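Putative immunoglobulin A1 protease (Bacteroides ovatus, PDB 3N6Z) is of unproven function but may be an immunoglobulin A1 protease, built as a solenoid of stacked parallel strands. Local coordinates at residues A[37-42]-A[48-53]; A[317-322]-A[326-331]; A[337-342]-A[349-354]. All blocks are in the same frame, centred on the assembly; numbering follows the deposited sequence.

Contact 1 (A[37-42]-A[48-53]); sequences GLFEKG and KPYMIM
Phe39 and Tyr50 turn their rings to each other because each carries CG beside its backbone N and anti to its carbonyl carbon (chi1 -61° and -72°). The rings form an offset stack, with centroids 4.7 Å apart and planes inclined at 26°; Tyr50 CB adds a CH-pi contact over the same Phe39 ring, 3.9 Å from its centroid. At the edge of that ring, Ile52 CG1 lies 3.7 Å from Phe39 CD1, so flat and branched apolar groups fill one buried layer, which Val64 of helix 61-64 also lines. Two backbone bonds hold the two segments together: Glu40 N to Met51 O at 3.0 Å, and Met51 N to Lys41 O at 3.0 Å. On the side away from the rings, the selenomethionine Met51 lies alongside the aliphatic part of Lys41, CB to CG 3.8 Å, which suits two long, flexible chains at the surface. Gly42 brings its CA within 3.4 Å of Pro49 O, an approach that a side chain would block. Strand 50-52 is the first of its stack and bonds on to strand 71-75, so loop 37-42 lies against one end of a beta-helix-like solenoid of parallel strands.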
# COMPACT_ATOMS: atom_id res chain seq x y z
N GLY A 37 -10.95 8.11 -28.08
CA GLY A 37 -10.71 6.69 -28.21
C GLY A 37 -9.55 6.11 -27.42
O GLY A 37 -9.24 4.93 -27.56
N LEU A 38 -8.86 6.93 -26.66
CA LEU A 38 -7.84 6.41 -25.73
C LEU A 38 -8.45 5.52 -24.65
O LEU A 38 -7.75 4.66 -24.12
CB LEU A 38 -7.07 7.56 -25.06
CG LEU A 38 -6.17 8.43 -25.94
CD1 LEU A 38 -5.52 9.55 -25.07
CD2 LEU A 38 -5.16 7.61 -26.61
N PHE A 39 -9.74 5.72 -24.35
CA PHE A 39 -10.50 4.95 -23.36
C PHE A 39 -11.82 4.52 -24.01
O PHE A 39 -12.23 5.05 -25.05
CB PHE A 39 -10.77 5.78 -22.10
CG PHE A 39 -9.49 6.21 -21.44
CD1 PHE A 39 -8.84 5.34 -20.56
CD2 PHE A 39 -8.89 7.39 -21.77
CE1 PHE A 39 -7.64 5.69 -20.02
CE2 PHE A 39 -7.68 7.74 -21.22
CZ PHE A 39 -7.06 6.89 -20.36
N GLU A 40 -12.50 3.59 -23.35
CA GLU A 40 -13.79 3.09 -23.86
C GLU A 40 -14.81 4.22 -23.92
O GLU A 40 -15.61 4.30 -24.87
CB GLU A 40 -14.31 1.93 -22.99
CG GLU A 40 -15.81 1.53 -23.18
CD GLU A 40 -16.18 0.95 -24.54
OE1 GLU A 40 -15.29 0.52 -25.31
OE2 GLU A 40 -17.40 0.92 -24.84
N LYS A 41 -14.81 5.07 -22.91
CA LYS A 41 -15.72 6.20 -22.79
C LYS A 41 -15.21 7.11 -21.67
O LYS A 41 -14.25 6.75 -20.96
CB LYS A 41 -17.16 5.76 -22.52
CG LYS A 41 -17.38 5.05 -21.22
CD LYS A 41 -18.85 4.62 -21.02
CE LYS A 41 -19.06 4.00 -19.64
NZ LYS A 41 -20.47 3.57 -19.33
N GLY A 42 -15.86 8.25 -21.48
CA GLY A 42 -15.57 9.19 -20.40
C GLY A 42 -14.69 10.35 -20.80
O GLY A 42 -14.13 10.40 -21.90
N LYS A 48 -18.24 11.31 -15.56
CA LYS A 48 -17.81 10.55 -16.75
C LYS A 48 -16.34 10.12 -16.60
O LYS A 48 -15.45 10.64 -17.27
CB LYS A 48 -18.02 11.36 -18.03
CG LYS A 48 -19.44 11.90 -18.22
CD LYS A 48 -19.62 12.64 -19.55
CE LYS A 48 -20.13 11.75 -20.61
NZ LYS A 48 -20.33 12.48 -21.91
N PRO A 49 -16.07 9.19 -15.67
CA PRO A 49 -14.66 8.77 -15.51
C PRO A 49 -14.15 8.09 -16.77
O PRO A 49 -14.92 7.48 -17.51
CB PRO A 49 -14.73 7.77 -14.34
CG PRO A 49 -16.17 7.32 -14.33
CD PRO A 49 -16.96 8.49 -14.72
N TYR A 50 -12.86 8.24 -17.06
CA TYR A 50 -12.26 7.48 -18.14
C TYR A 50 -12.34 5.98 -17.80
O TYR A 50 -11.84 5.52 -16.77
CB TYR A 50 -10.81 7.87 -18.32
CG TYR A 50 -10.58 9.24 -18.93
CD1 TYR A 50 -11.13 9.59 -20.18
CD2 TYR A 50 -9.75 10.18 -18.30
CE1 TYR A 50 -10.84 10.81 -20.76
CE2 TYR A 50 -9.48 11.41 -18.89
CZ TYR A 50 -10.02 11.72 -20.10
OH TYR A 50 -9.74 12.93 -20.69
N MSE A 51 -13.00 5.24 -18.69
CA MSE A 51 -13.31 3.82 -18.49
C MSE A 51 -12.27 2.96 -19.20
O MSE A 51 -12.07 3.11 -20.43
CB MSE A 51 -14.74 3.53 -18.98
CG MSE A 51 -15.25 2.15 -18.63
SE MSE A 51 -15.52 1.84 -16.76
CE MSE A 51 -17.13 2.92 -16.56
N ILE A 52 -11.63 2.08 -18.42
CA ILE A 52 -10.48 1.31 -18.84
C ILE A 52 -10.88 -0.16 -18.99
O ILE A 52 -11.32 -0.79 -18.01
CB ILE A 52 -9.34 1.44 -17.83
CG1 ILE A 52 -8.88 2.90 -17.73
CG2 ILE A 52 -8.16 0.47 -18.14
CD1 ILE A 52 -8.17 3.20 -16.38
N MSE A 53 -10.70 -0.71 -20.19
CA MSE A 53 -11.13 -2.09 -20.51
C MSE A 53 -10.01 -3.06 -20.81
O MSE A 53 -10.26 -4.26 -20.90
CB MSE A 53 -12.09 -2.06 -21.71
CG MSE A 53 -13.36 -1.21 -21.49
SE MSE A 53 -14.47 -1.87 -20.09
CE MSE A 53 -15.07 -3.52 -20.89

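Contact 2 (A[317-322]-A[326-331]); sequences SDESSA and TFHGVA
Glu319 reaches back over residues 326-331: CG sits between the backbone N and the carbonyl carbon (chi1 53°), and the chain, extended beyond it, carries OE2 to the backbone of His328. There His328 N donates to the anti lone pair of OE2 at 2.8 Å, and a water that gives a proton to the same oxygen also bonds Thr326 OG1. A long acidic side chain suits this place, bringing an acceptor to the His328 N-H. His328 CB is 3.7 Å from Glu319 OE2 and 3.5 Å from Ser317 O, close to both oxygens.

Asp318 works at shorter range. Its CG stands beside the backbone N, and OD1 receives Ala331 N at 2.9 Å, from above the carboxylate plane and with a nearly straight N-H (167°). Arg285 makes a salt bridge to this oxygen, while OD2 takes a water shared with Ala331 O. The loop thereby closes onto strand 330-332, the last of nine parallel strands that stack, one from each successive coil, into one face of a beta-helix-like solenoid, and the backbone joins in through Glu319 N to Gly329 O at 3.0 Å.

Phe327 has CG anti to its backbone N (chi1 176°), which brings the ring to the 320-321 backbone: Ser320 N lies in its plane at the edge, and CE1 is 3.5 Å from Ser320 C. Glu319 and Phe327 slide past each other in opposite directions. Tyr296 stacks on the same ring, and Ala322 CB, small enough to fit close to the chain, meets Phe327 CB at 3.8 Å.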
# COMPACT_ATOMS: atom_id res chain seq x y z
N SER A 317 6.05 -10.35 23.22
CA SER A 317 5.06 -10.35 24.29
C SER A 317 3.83 -9.54 23.88
O SER A 317 3.94 -8.54 23.19
CB SER A 317 5.65 -9.74 25.56
OG SER A 317 6.73 -10.52 26.03
N ASP A 318 2.66 -9.97 24.33
CA ASP A 318 1.43 -9.25 24.06
C ASP A 318 1.42 -7.85 24.70
O ASP A 318 1.83 -7.68 25.85
CB ASP A 318 0.21 -10.00 24.56
CG ASP A 318 -0.14 -11.25 23.79
OD1 ASP A 318 0.37 -11.48 22.67
OD2 ASP A 318 -1.00 -12.02 24.32
N GLU A 319 0.93 -6.87 23.96
CA GLU A 319 0.76 -5.51 24.45
C GLU A 319 -0.25 -4.81 23.57
O GLU A 319 -0.45 -5.18 22.41
CB GLU A 319 2.11 -4.77 24.47
CG GLU A 319 2.82 -4.83 23.10
CD GLU A 319 4.19 -4.17 23.06
OE1 GLU A 319 4.72 -3.77 24.11
OE2 GLU A 319 4.75 -4.08 21.95
N SER A 320 -0.91 -3.81 24.12
CA SER A 320 -1.93 -3.03 23.40
C SER A 320 -1.53 -1.56 23.20
O SER A 320 -2.23 -0.81 22.50
CB SER A 320 -3.29 -3.12 24.09
OG SER A 320 -3.18 -2.62 25.40
N SER A 321 -0.41 -1.16 23.81
CA SER A 321 0.23 0.11 23.51
C SER A 321 1.72 -0.15 23.47
O SER A 321 2.19 -1.22 23.89
CB SER A 321 -0.13 1.17 24.56
OG SER A 321 0.24 0.72 25.85
N ALA A 322 2.45 0.80 22.89
CA ALA A 322 3.89 0.72 22.78
C ALA A 322 4.53 1.74 23.70
O ALA A 322 4.19 2.94 23.68
CB ALA A 322 4.37 0.99 21.36
N THR A 326 9.31 -0.90 19.38
CA THR A 326 8.43 -1.80 18.67
C THR A 326 7.07 -1.88 19.31
O THR A 326 6.88 -1.57 20.49
CB THR A 326 9.03 -3.24 18.57
OG1 THR A 326 9.16 -3.83 19.87
CG2 THR A 326 10.40 -3.25 17.86
N PHE A 327 6.08 -2.29 18.51
CA PHE A 327 4.75 -2.60 19.02
C PHE A 327 4.35 -3.96 18.48
O PHE A 327 4.35 -4.14 17.26
CB PHE A 327 3.74 -1.52 18.63
CG PHE A 327 2.31 -1.86 19.05
CD1 PHE A 327 2.03 -2.21 20.36
CD2 PHE A 327 1.28 -1.83 18.12
CE1 PHE A 327 0.72 -2.50 20.73
CE2 PHE A 327 -0.01 -2.13 18.48
CZ PHE A 327 -0.29 -2.49 19.77
N HIS A 328 3.93 -4.86 19.38
CA HIS A 328 3.67 -6.25 19.00
C HIS A 328 2.19 -6.62 18.95
O HIS A 328 1.86 -7.68 18.44
CB HIS A 328 4.34 -7.20 19.98
CG HIS A 328 5.84 -7.17 19.91
ND1 HIS A 328 6.55 -7.22 18.72
CD2 HIS A 328 6.75 -7.11 20.91
CE1 HIS A 328 7.84 -7.20 19.01
NE2 HIS A 328 7.99 -7.16 20.33
N GLY A 329 1.29 -5.79 19.48
CA GLY A 329 -0.10 -6.20 19.51
C GLY A 329 -0.32 -7.48 20.35
O GLY A 329 0.53 -7.84 21.15
N VAL A 330 -1.47 -8.11 20.15
CA VAL A 330 -1.90 -9.27 20.92
C VAL A 330 -2.01 -10.50 20.02
O VAL A 330 -2.67 -10.44 18.98
CB VAL A 330 -3.25 -8.97 21.60
CG1 VAL A 330 -3.84 -10.23 22.26
CG2 VAL A 330 -3.09 -7.79 22.60
N ALA A 331 -1.42 -11.60 20.43
CA ALA A 331 -1.47 -12.82 19.66
C ALA A 331 -2.88 -13.44 19.60
O ALA A 331 -3.62 -13.45 20.59
CB ALA A 331 -0.46 -13.84 20.19
O HOH W 1 -2.78 -13.68 23.10
O HOH W 2 7.56 -4.04 22.22

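Contact 3 (A[337-342]-A[349-354]); sequences LGNIIV and WKKGTN
Ile341 sets its CG2 methyl over the face of Trp349, 3.9 Å from the centroid of the six-membered ring and 19° off the ring normal, a CH-pi contact that makes the tight half of this packing. It joins helix 334-344, which follows the last parallel strand, to strand 349-350 of the antiparallel pair 349-350/358-359. The branch reaches the ring because CG2 is anti to the backbone N while CG1 lies beside it (chi1 -68°). Its nearest ring atom is CE3, at 3.7 Å from CG2, so the methyl sits toward the rim. Trp349 is wide enough to offer this face to the helix while its NE1 bonds Asn203 and Phe359 meets it edge-to-face; Tyr238 touches both Ile341 and Trp349. One residue on, Val342 presses its CA against Trp349 CB at 3.8 Å. A beta-branched residue fits here: CG1 approaches Trp349 O, while CG2 rests on the Lys350-Lys351 backbone and, at 3.8 Å, on Lys351 CG.

Beyond Val342 the packing thins. Lys351 is exposed and runs extended across the helix to Gly338 and Asn339. In the conformer described, its NZ ends on Asn339 OD1 at 2.9 Å, nearly in line with the C=O bond (162°), and CE passes 3.9 Å from Gly338 O. Asn339 too is exposed and was modelled in two conformers, so this polar link is probably less rigid than the aromatic side.

The chemistry is thus divided: apolar and aromatic contact carries the buried end, whereas the outer end rests on one charged-to-neutral hydrogen bond that probably competes with water.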
# COMPACT_ATOMS: atom_id res chain seq x y z
N LEU A 337 -8.31 -15.05 14.23
CA LEU A 337 -8.03 -13.94 13.28
C LEU A 337 -8.99 -13.92 12.11
O LEU A 337 -9.42 -12.87 11.69
CB LEU A 337 -6.63 -14.03 12.72
CG LEU A 337 -5.51 -13.49 13.54
CD1 LEU A 337 -4.21 -13.61 12.76
CD2 LEU A 337 -5.76 -12.01 13.98
N GLY A 338 -9.35 -15.10 11.61
CA GLY A 338 -10.35 -15.16 10.54
C GLY A 338 -11.65 -14.51 10.95
O GLY A 338 -12.23 -13.76 10.17
N ASN A 339 -12.13 -14.82 12.16
CA ASN A 339 -13.33 -14.19 12.76
C ASN A 339 -13.19 -12.71 12.86
O ASN A 339 -14.09 -11.95 12.50
CB ASN A 339 -13.58 -14.66 14.22
CG ASN A 339 -14.11 -16.08 14.33
OD1 ASN A 339 -14.53 -16.70 13.35
ND2 ASN A 339 -14.06 -16.62 15.55
N ILE A 340 -12.05 -12.29 13.41
CA ILE A 340 -11.81 -10.89 13.67
C ILE A 340 -11.82 -10.08 12.36
O ILE A 340 -12.48 -9.03 12.26
CB ILE A 340 -10.47 -10.69 14.45
CG1 ILE A 340 -10.62 -11.23 15.90
CG2 ILE A 340 -10.04 -9.23 14.45
CD1 ILE A 340 -9.28 -11.39 16.60
N ILE A 341 -11.06 -10.55 11.38
CA ILE A 341 -10.89 -9.84 10.11
C ILE A 341 -12.21 -9.73 9.36
O ILE A 341 -12.59 -8.65 8.93
CB ILE A 341 -9.80 -10.52 9.26
CG1 ILE A 341 -8.41 -10.34 9.91
CG2 ILE A 341 -9.80 -9.95 7.82
CD1 ILE A 341 -7.30 -11.29 9.38
N VAL A 342 -12.95 -10.83 9.24
CA VAL A 342 -14.22 -10.77 8.51
C VAL A 342 -15.19 -9.79 9.19
O VAL A 342 -15.90 -9.05 8.53
CB VAL A 342 -14.84 -12.16 8.32
CG1 VAL A 342 -16.26 -12.08 7.77
CG2 VAL A 342 -13.93 -12.99 7.40
N TRP A 349 -15.32 -8.58 3.35
CA TRP A 349 -14.40 -9.66 3.66
C TRP A 349 -15.11 -11.02 3.66
O TRP A 349 -16.31 -11.12 3.96
CB TRP A 349 -13.75 -9.43 5.00
CG TRP A 349 -12.92 -8.19 5.13
CD1 TRP A 349 -13.33 -7.00 5.65
CD2 TRP A 349 -11.52 -8.06 4.86
NE1 TRP A 349 -12.26 -6.12 5.71
CE2 TRP A 349 -11.14 -6.75 5.23
CE3 TRP A 349 -10.54 -8.93 4.36
CZ2 TRP A 349 -9.84 -6.28 5.12
CZ3 TRP A 349 -9.26 -8.47 4.22
CH2 TRP A 349 -8.91 -7.16 4.60
N LYS A 350 -14.36 -12.06 3.34
CA LYS A 350 -14.82 -13.46 3.52
C LYS A 350 -13.66 -14.34 3.91
O LYS A 350 -12.50 -13.99 3.67
CB LYS A 350 -15.50 -14.00 2.25
CG LYS A 350 -14.56 -14.18 1.04
CD LYS A 350 -15.24 -14.94 -0.10
CE LYS A 350 -14.31 -15.07 -1.31
NZ LYS A 350 -14.98 -15.78 -2.45
N LYS A 351 -13.97 -15.49 4.51
CA LYS A 351 -12.94 -16.45 4.84
C LYS A 351 -12.48 -17.09 3.53
O LYS A 351 -13.29 -17.36 2.64
CB LYS A 351 -13.43 -17.47 5.89
CG LYS A 351 -13.59 -16.81 7.24
CD LYS A 351 -13.94 -17.75 8.37
CE LYS A 351 -14.45 -16.93 9.54
NZ LYS A 351 -14.78 -17.79 10.69
N GLY A 352 -11.19 -17.30 3.40
CA GLY A 352 -10.62 -17.96 2.25
C GLY A 352 -10.51 -19.44 2.58
O GLY A 352 -10.45 -19.84 3.75
N THR A 353 -10.44 -20.25 1.54
CA THR A 353 -10.44 -21.71 1.72
C THR A 353 -9.18 -22.22 2.47
O THR A 353 -9.25 -23.21 3.20
CB THR A 353 -10.65 -22.43 0.37
OG1 THR A 353 -9.54 -22.15 -0.49
CG2 THR A 353 -11.95 -21.94 -0.29
N ASN A 354 -8.07 -21.48 2.34
CA ASN A 354 -6.82 -21.78 3.07
C ASN A 354 -6.64 -21.05 4.42
O ASN A 354 -5.55 -21.02 4.98
CB ASN A 354 -5.62 -21.49 2.16
CG ASN A 354 -5.51 -20.03 1.78
OD1 ASN A 354 -6.34 -19.21 2.21
ND2 ASN A 354 -4.53 -19.70 0.94

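Overall arrangement
The three contacts follow one another along the chain without overlap. Contact 1 lies near the N-terminal end of the solenoid and contact 2 near the other end, on opposite sides of the chain's centre, with their centres 46 Å apart and nearest atoms about 36 Å apart. Contact 3 is closer to contact 2, centre to centre about 22 Å and nearest atoms about 6 Å, because strand 330-332 leads directly into helix 334-344; Leu337 and Ile340 of that helix touch Lys332. From contact 1 it is about 35 Å between centres. Contacts 1 and 2 thus mark the two ends of the solenoid, while contact 3 packs beside its coils after the last parallel strand.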